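Long-range contact in protein BA_2500 (Bacillus anthracis, PDB 4GUC), which is of unknown function but belongs to the DUF5065 family, a family placed in the E-set clan of immunoglobulin-like domains: residues T46-L59 with Y95-G107. Numbering follows the deposited sequence. Where two conformers were deposited one is given.
Sequences TGGKDTGIVKIYQL and YNPGTYVAVMKLG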
ATOM      1  N   THR A  46      -3.162   8.849 -12.103  1.00 10.71           N
ATOM      2  CA  THR A  46      -3.351   9.695 -10.920  1.00 12.25           C
ATOM      3  C   THR A  46      -3.949  11.077 -11.177  1.00 13.52           C
ATOM      4  O   THR A  46      -4.070  11.911 -10.287  1.00 13.68           O
ATOM      5  CB  THR A  46      -2.070   9.761 -10.132  1.00 11.10           C
ATOM      6  OG1 THR A  46      -0.978  10.143 -10.967  1.00 12.12           O
ATOM      7  CG2 THR A  46      -1.708   8.381  -9.523  1.00 14.85           C
ATOM      8  N   GLY A  47      -4.335  11.349 -12.409  1.00 12.95           N
ATOM      9  CA  GLY A  47      -5.009  12.590 -12.710  1.00 12.00           C
ATOM     10  C   GLY A  47      -4.159  13.813 -12.952  1.00 12.15           C
ATOM     11  O   GLY A  47      -2.950  13.751 -12.934  1.00 11.43           O
ATOM     12  N   GLY A  48      -4.833  14.952 -13.106  1.00 14.33           N
ATOM     13  CA  GLY A  48      -4.189  16.206 -13.423  1.00 14.50           C
ATOM     14  C   GLY A  48      -4.090  17.275 -12.389  1.00 15.08           C
ATOM     15  O   GLY A  48      -3.875  18.431 -12.750  1.00 16.19           O
ATOM     16  N   LYS A  49      -4.210  16.923 -11.114  1.00 14.13           N
ATOM     17  CA  LYS A  49      -4.098  17.952 -10.084  1.00 15.13           C
ATOM     18  C   LYS A  49      -3.374  17.544  -8.785  1.00 14.07           C
ATOM     19  O   LYS A  49      -2.973  18.409  -8.033  1.00 15.56           O
ATOM     20  CB  LYS A  49      -5.447  18.585  -9.766  1.00 18.64           C
ATOM     21  CG  LYS A  49      -6.387  17.713  -9.057  1.00 18.98           C
ATOM     22  CD  LYS A  49      -7.720  18.464  -8.790  1.00 24.45           C
ATOM     23  CE  LYS A  49      -8.709  17.602  -8.005  1.00 27.56           C
ATOM     24  NZ  LYS A  49      -8.212  17.238  -6.617  1.00 33.47           N
ATOM     25  N   ASP A  50      -3.155  16.248  -8.583  1.00 13.14           N
ATOM     26  CA  ASP A  50      -2.461  15.700  -7.417  1.00 15.27           C
ATOM     27  C   ASP A  50      -1.500  14.609  -7.834  1.00 12.26           C
ATOM     28  O   ASP A  50      -1.715  13.937  -8.834  1.00 13.35           O
ATOM     29  CB  ASP A  50      -3.480  15.074  -6.438  1.00 17.67           C
ATOM     30  CG  ASP A  50      -4.375  16.093  -5.762  1.00 23.64           C
ATOM     31  OD1 ASP A  50      -3.835  16.977  -5.070  1.00 32.31           O
ATOM     32  OD2 ASP A  50      -5.609  15.939  -5.853  1.00 31.34           O
ATOM     33  N   THR A  51      -0.429  14.416  -7.085  1.00 13.11           N
ATOM     34  CA  THR A  51       0.565  13.370  -7.299  1.00 12.81           C
ATOM     35  C   THR A  51       0.355  12.324  -6.205  1.00 12.35           C
ATOM     36  O   THR A  51       0.188  12.687  -5.030  1.00 13.41           O
ATOM     37  CB  THR A  51       2.025  13.947  -7.408  1.00 14.12           C
ATOM     38  OG1 THR A  51       2.153  14.668  -8.660  1.00 16.21           O
ATOM     39  CG2 THR A  51       3.054  12.818  -7.387  1.00 16.03           C
ATOM     40  N   GLY A  52       0.299  11.034  -6.543  1.00 10.72           N
ATOM     41  CA  GLY A  52       0.079  10.025  -5.514  1.00 10.96           C
ATOM     42  C   GLY A  52       1.313   9.523  -4.819  1.00 11.83           C
ATOM     43  O   GLY A  52       2.437   9.687  -5.272  1.00 11.60           O
ATOM     44  N   ILE A  53       1.079   8.923  -3.649  1.00 11.09           N
ATOM     45  CA  ILE A  53       2.103   8.284  -2.817  1.00  9.65           C
ATOM     46  C   ILE A  53       1.504   6.927  -2.435  1.00  9.43           C
ATOM     47  O   ILE A  53       0.311   6.833  -2.114  1.00 10.38           O
ATOM     48  CB  ILE A  53       2.391   9.080  -1.517  1.00 11.59           C
ATOM     49  CG1 ILE A  53       2.946  10.487  -1.845  1.00 11.55           C
ATOM     50  CG2 ILE A  53       3.363   8.316  -0.597  1.00 10.83           C
ATOM     51  CD1 ILE A  53       3.113  11.341  -0.605  1.00 13.25           C
ATOM     52  N   VAL A  54       2.332   5.888  -2.447  1.00 10.11           N
ATOM     53  CA  VAL A  54       1.885   4.548  -2.065  1.00 10.66           C
ATOM     54  C   VAL A  54       2.637   4.056  -0.822  1.00 10.42           C
ATOM     55  O   VAL A  54       3.840   4.276  -0.692  1.00 13.10           O
ATOM     56  CB  VAL A  54       2.119   3.527  -3.210  1.00 10.80           C
ATOM     57  CG1 VAL A  54       1.957   2.058  -2.712  1.00 13.21           C
ATOM     58  CG2 VAL A  54       1.245   3.845  -4.394  1.00 12.33           C
ATOM     59  N   LYS A  55       1.928   3.470   0.123  1.00 10.40           N
ATOM     60  CA  LYS A  55       2.527   2.865   1.278  1.00 10.05           C
ATOM     61  C   LYS A  55       2.158   1.388   1.321  1.00 10.36           C
ATOM     62  O   LYS A  55       1.060   1.000   0.901  1.00 10.87           O
ATOM     63  CB  LYS A  55       1.994   3.497   2.574  1.00 10.72           C
ATOM     64  CG  LYS A  55       2.526   4.868   2.915  1.00 10.46           C
ATOM     65  CD  LYS A  55       1.868   5.498   4.120  1.00 10.71           C
ATOM     66  CE  LYS A  55       2.443   6.853   4.424  1.00 12.14           C
ATOM     67  NZ  LYS A  55       1.664   7.408   5.586  1.00 15.59           N
ATOM     68  N   ILE A  56       3.096   0.569   1.784  1.00  9.85           N
ATOM     69  CA  ILE A  56       2.908  -0.838   2.037  1.00 10.97           C
ATOM     70  C   ILE A  56       2.804  -0.974   3.573  1.00 10.47           C
ATOM     71  O   ILE A  56       3.725  -0.573   4.289  1.00 11.37           O
ATOM     72  CB  ILE A  56       4.033  -1.736   1.493  1.00 12.74           C
ATOM     73  CG1 ILE A  56       4.126  -1.611  -0.044  1.00 14.67           C
ATOM     74  CG2 ILE A  56       3.789  -3.180   1.918  1.00 14.44           C
ATOM     75  CD1 ILE A  56       5.194  -2.477  -0.704  1.00 20.36           C
ATOM     76  N   TYR A  57       1.667  -1.469   4.050  1.00 10.65           N
ATOM     77  CA  TYR A  57       1.442  -1.713   5.458  1.00  9.85           C
ATOM     78  C   TYR A  57       1.314  -3.205   5.734  1.00 11.42           C
ATOM     79  O   TYR A  57       0.796  -3.966   4.914  1.00 11.54           O
ATOM     80  CB  TYR A  57       0.101  -1.132   5.913  1.00  9.99           C
ATOM     81  CG  TYR A  57      -0.109   0.379   5.877  1.00 10.15           C
ATOM     82  CD1 TYR A  57       0.102   1.151   7.014  1.00 10.60           C
ATOM     83  CD2 TYR A  57      -0.602   1.027   4.754  1.00 10.56           C
ATOM     84  CE1 TYR A  57      -0.143   2.525   7.024  1.00 12.21           C
ATOM     85  CE2 TYR A  57      -0.840   2.388   4.752  1.00 10.46           C
ATOM     86  CZ  TYR A  57      -0.635   3.135   5.888  1.00 10.61           C
ATOM     87  OH  TYR A  57      -0.937   4.468   5.815  1.00 11.51           O
ATOM     88  N   GLN A  58       1.764  -3.632   6.912  1.00 10.63           N
ATOM     89  CA  GLN A  58       1.590  -4.991   7.353  1.00 11.40           C
ATOM     90  C   GLN A  58       0.298  -5.014   8.198  1.00 11.64           C
ATOM     91  O   GLN A  58       0.009  -4.092   8.963  1.00 12.85           O
ATOM     92  CB  GLN A  58       2.756  -5.444   8.240  1.00 11.86           C
ATOM     93  CG  GLN A  58       2.643  -6.874   8.680  1.00 14.76           C
ATOM     94  CD  GLN A  58       3.676  -7.252   9.724  1.00 20.45           C
ATOM     95  OE1 GLN A  58       3.373  -7.175  10.915  1.00 26.06           O
ATOM     96  NE2 GLN A  58       4.891  -7.510   9.310  1.00 19.49           N
ATOM     97  N   LEU A  59      -0.497  -6.070   8.044  0.50 12.02           N
ATOM     98  CA  LEU A  59      -1.734  -6.242   8.805  0.50 13.78           C
ATOM     99  C   LEU A  59      -1.400  -7.203   9.965  0.50 15.89           C
ATOM    100  O   LEU A  59      -1.134  -8.399   9.727  0.50 17.89           O
ATOM    101  CB  LEU A  59      -2.854  -6.796   7.896  0.50 14.45           C
ATOM    102  CG  LEU A  59      -4.209  -7.114   8.554  0.50 15.97           C
ATOM    103  CD1 LEU A  59      -4.764  -5.976   9.336  0.50 18.94           C
ATOM    104  CD2 LEU A  59      -5.224  -7.560   7.519  0.50 15.50           C
ATOM    105  N   TYR A  95      10.693  -7.338   5.122  1.00 18.97           N
ATOM    106  CA  TYR A  95       9.270  -7.603   5.138  1.00 17.96           C
ATOM    107  C   TYR A  95       9.066  -9.031   5.695  1.00 18.51           C
ATOM    108  O   TYR A  95       9.073 -10.014   4.933  1.00 18.39           O
ATOM    109  CB  TYR A  95       8.687  -7.531   3.727  1.00 17.11           C
ATOM    110  CG  TYR A  95       8.751  -6.166   3.064  1.00 16.26           C
ATOM    111  CD1 TYR A  95       9.905  -5.736   2.412  1.00 18.84           C
ATOM    112  CD2 TYR A  95       7.642  -5.304   3.066  1.00 14.82           C
ATOM    113  CE1 TYR A  95       9.965  -4.474   1.778  1.00 16.58           C
ATOM    114  CE2 TYR A  95       7.688  -4.066   2.442  1.00 16.20           C
ATOM    115  CZ  TYR A  95       8.858  -3.655   1.805  1.00 17.11           C
ATOM    116  OH  TYR A  95       8.945  -2.436   1.169  1.00 17.39           O
ATOM    117  N   ASN A  96       8.819  -9.113   6.997  0.50 19.27           N
ATOM    118  CA  ASN A  96       8.586 -10.370   7.686  0.50 19.58           C
ATOM    119  C   ASN A  96       7.427 -11.142   7.053  0.50 18.36           C
ATOM    120  O   ASN A  96       6.408 -10.540   6.721  0.50 17.38           O
ATOM    121  CB  ASN A  96       8.199 -10.027   9.123  0.50 20.29           C
ATOM    122  CG  ASN A  96       9.281  -9.241   9.848  0.50 22.77           C
ATOM    123  OD1 ASN A  96       9.070  -8.081  10.226  0.50 27.26           O
ATOM    124  ND2 ASN A  96      10.467  -9.831   9.969  0.50 26.81           N
ATOM    125  N   PRO A  97       7.572 -12.470   6.849  1.00 18.63           N
ATOM    126  CA  PRO A  97       6.423 -13.156   6.280  1.00 18.45           C
ATOM    127  C   PRO A  97       5.102 -12.811   6.999  1.00 18.32           C
ATOM    128  O   PRO A  97       5.037 -12.780   8.222  1.00 18.35           O
ATOM    129  CB  PRO A  97       6.794 -14.628   6.423  1.00 20.20           C
ATOM    130  CG  PRO A  97       8.295 -14.609   6.308  1.00 21.77           C
ATOM    131  CD  PRO A  97       8.693 -13.396   7.089  1.00 19.02           C
ATOM    132  N   GLY A  98       4.079 -12.495   6.228  1.00 16.71           N
ATOM    133  CA  GLY A  98       2.782 -12.149   6.794  1.00 15.65           C
ATOM    134  C   GLY A  98       1.865 -11.567   5.745  1.00 15.15           C
ATOM    135  O   GLY A  98       2.081 -11.785   4.548  1.00 15.26           O
ATOM    136  N   THR A  99       0.846 -10.844   6.204  1.00 14.89           N
ATOM    137  CA  THR A  99      -0.166 -10.237   5.347  1.00 13.55           C
ATOM    138  C   THR A  99       0.066  -8.742   5.267  1.00 12.45           C
ATOM    139  O   THR A  99       0.325  -8.083   6.276  1.00 11.98           O
ATOM    140  CB  THR A  99      -1.572 -10.557   5.871  1.00 15.25           C
ATOM    141  OG1 THR A  99      -1.732 -11.983   5.909  1.00 17.59           O
ATOM    142  CG2 THR A  99      -2.662  -9.953   5.013  1.00 15.23           C
ATOM    143  N   TYR A 100      -0.021  -8.199   4.050  1.00 12.50           N
ATOM    144  CA  TYR A 100       0.230  -6.778   3.758  1.00 10.49           C
ATOM    145  C   TYR A 100      -0.815  -6.179   2.858  1.00  9.58           C
ATOM    146  O   TYR A 100      -1.639  -6.914   2.325  1.00 10.40           O
ATOM    147  CB  TYR A 100       1.601  -6.676   3.071  1.00 10.55           C
ATOM    148  CG  TYR A 100       2.769  -7.020   3.977  1.00 12.16           C
ATOM    149  CD1 TYR A 100       3.131  -8.333   4.225  1.00 12.61           C
ATOM    150  CD2 TYR A 100       3.527  -6.015   4.568  1.00 12.79           C
ATOM    151  CE1 TYR A 100       4.199  -8.659   5.077  1.00 13.22           C
ATOM    152  CE2 TYR A 100       4.593  -6.323   5.406  1.00 14.33           C
ATOM    153  CZ  TYR A 100       4.919  -7.651   5.671  1.00 14.30           C
ATOM    154  OH  TYR A 100       6.000  -7.944   6.502  1.00 17.15           O
ATOM    155  N   VAL A 101      -0.776  -4.855   2.712  1.00  9.50           N
ATOM    156  CA  VAL A 101      -1.700  -4.166   1.812  1.00  9.77           C
ATOM    157  C   VAL A 101      -1.046  -2.917   1.293  1.00  9.28           C
ATOM    158  O   VAL A 101      -0.288  -2.265   2.015  1.00 10.14           O
ATOM    159  CB  VAL A 101      -3.079  -3.815   2.465  1.00 10.68           C
ATOM    160  CG1 VAL A 101      -2.934  -2.915   3.667  1.00 11.06           C
ATOM    161  CG2 VAL A 101      -4.062  -3.215   1.430  1.00 11.67           C
ATOM    162  N   ALA A 102      -1.270  -2.607   0.009  1.00  9.90           N
ATOM    163  CA  ALA A 102      -0.743  -1.400  -0.611  1.00 10.90           C
ATOM    164  C   ALA A 102      -1.880  -0.383  -0.678  1.00 10.39           C
ATOM    165  O   ALA A 102      -2.989  -0.689  -1.148  1.00 10.94           O
ATOM    166  CB  ALA A 102      -0.173  -1.667  -2.005  1.00 11.25           C
ATOM    167  N   VAL A 103      -1.591   0.832  -0.214  1.00  9.97           N
ATOM    168  CA  VAL A 103      -2.552   1.917  -0.172  1.00  9.04           C
ATOM    169  C   VAL A 103      -1.981   3.143  -0.859  1.00 10.76           C
ATOM    170  O   VAL A 103      -0.808   3.462  -0.657  1.00 10.73           O
ATOM    171  CB  VAL A 103      -2.888   2.297   1.313  1.00 10.09           C
ATOM    172  CG1 VAL A 103      -3.855   3.459   1.418  1.00 11.20           C
ATOM    173  CG2 VAL A 103      -3.426   1.067   2.056  1.00 10.25           C
HETATM  174  N   MSE A 104      -2.788   3.822  -1.672  1.00  9.22           N
HETATM  175  CA  MSE A 104      -2.394   5.045  -2.322  1.00  9.53           C
HETATM  176  C   MSE A 104      -3.215   6.214  -1.829  1.00 10.21           C
HETATM  177  O   MSE A 104      -4.456   6.112  -1.728  1.00 10.87           O
HETATM  178  CB  MSE A 104      -2.531   4.958  -3.843  1.00 10.61           C
HETATM  179  CG  MSE A 104      -2.012   6.222  -4.575  1.00  9.81           C
HETATM  180 SE   MSE A 104      -2.041   6.200  -6.487  1.00 14.19          SE
HETATM  181  CE  MSE A 104      -3.932   6.260  -6.739  1.00 13.72           C
ATOM    182  N   LYS A 105      -2.540   7.298  -1.459  1.00 10.18           N
ATOM    183  CA  LYS A 105      -3.198   8.539  -1.073  1.00  9.88           C
ATOM    184  C   LYS A 105      -3.047   9.456  -2.303  1.00 10.44           C
ATOM    185  O   LYS A 105      -1.931   9.638  -2.825  1.00 12.85           O
ATOM    186  CB  LYS A 105      -2.568   9.180   0.134  1.00 10.42           C
ATOM    187  CG  LYS A 105      -3.273  10.522   0.541  1.00 13.01           C
ATOM    188  CD  LYS A 105      -2.670  11.075   1.781  1.00 12.74           C
ATOM    189  CE  LYS A 105      -3.304  12.381   2.238  1.00 19.15           C
ATOM    190  NZ  LYS A 105      -3.070  13.503   1.284  1.00 19.62           N
ATOM    191  N   LEU A 106      -4.156  10.040  -2.757  1.00 11.29           N
ATOM    192  CA  LEU A 106      -4.144  10.937  -3.930  1.00 11.48           C
ATOM    193  C   LEU A 106      -5.057  12.069  -3.527  1.00 13.15           C
ATOM    194  O   LEU A 106      -6.280  11.936  -3.522  1.00 12.63           O
ATOM    195  CB  LEU A 106      -4.651  10.234  -5.168  1.00 12.05           C
ATOM    196  CG  LEU A 106      -4.552  10.983  -6.480  1.00 12.38           C
ATOM    197  CD1 LEU A 106      -3.085  11.230  -6.862  1.00 12.75           C
ATOM    198  CD2 LEU A 106      -5.290  10.210  -7.580  1.00 14.97           C
ATOM    199  N   GLY A 107      -4.470  13.196  -3.174  1.00 14.13           N
ATOM    200  CA  GLY A 107      -5.301  14.304  -2.673  1.00 14.66           C
ATOM    201  C   GLY A 107      -5.934  13.859  -1.360  1.00 14.34           C
ATOM    202  O   GLY A 107      -5.272  13.281  -0.513  1.00 16.55           O
TER
HETATM  203  O   HOH W   1      -1.732  13.817  -3.261  1.00 19.58           O
HETATM  204  O   HOH W   2      -0.453  11.823  -1.828  1.00 25.39           O
HETATM  205  O   HOH W   3       0.951 -10.192   9.060  1.00 18.82           O
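Two groups grip the hydroxyl of Tyr100: it accepts an N-H from NE2 of Gln58 across the strands (NE2 to OH 3.1 Å) and donates to the carbonyl oxygen of Asn96, on a lone pair (OH to O 2.6 Å). Extended away from its own backbone nitrogen (chi1 -178°), the Gln58 chain lies across the Tyr100 ring, CG over one face, offset toward the rim, in a CH-pi contact, its amide nearly upright to the ring at 82°. Gln58 OE1 turns to Ser60. Antiparallel backbone bonds join Ile53-Lys105, Lys55-Val103 and Tyr57-Val101, placing strand 53-59 between 98-106 and 69-76 in a mixed sheet, consistent with an E-set-like fold; 109-119 flanks 98-106 on its far side. On the face of Gln58 and Tyr100, CG2 of Ile56 rests 3.9 Å from CD2 of Tyr100 and reaches the Tyr95 ring edge, and CG2 of Val54 meets CB of Met104, a selenomethionine. On the other face Tyr57 CD2 packs on Val103 CG2 (3.9 Å), while Tyr57 OH hydrogen-bonds to Asp9. At the other end of the contact, Leu106 CD1 lies 3.4 Å from Gly52 N; a water links Thr51 O to Gly107 N. Backbone bonds thus set the register, while the phenol hydroxyl, held by two hydrogen bonds, ties the loop at Asn96 to strand 53-59.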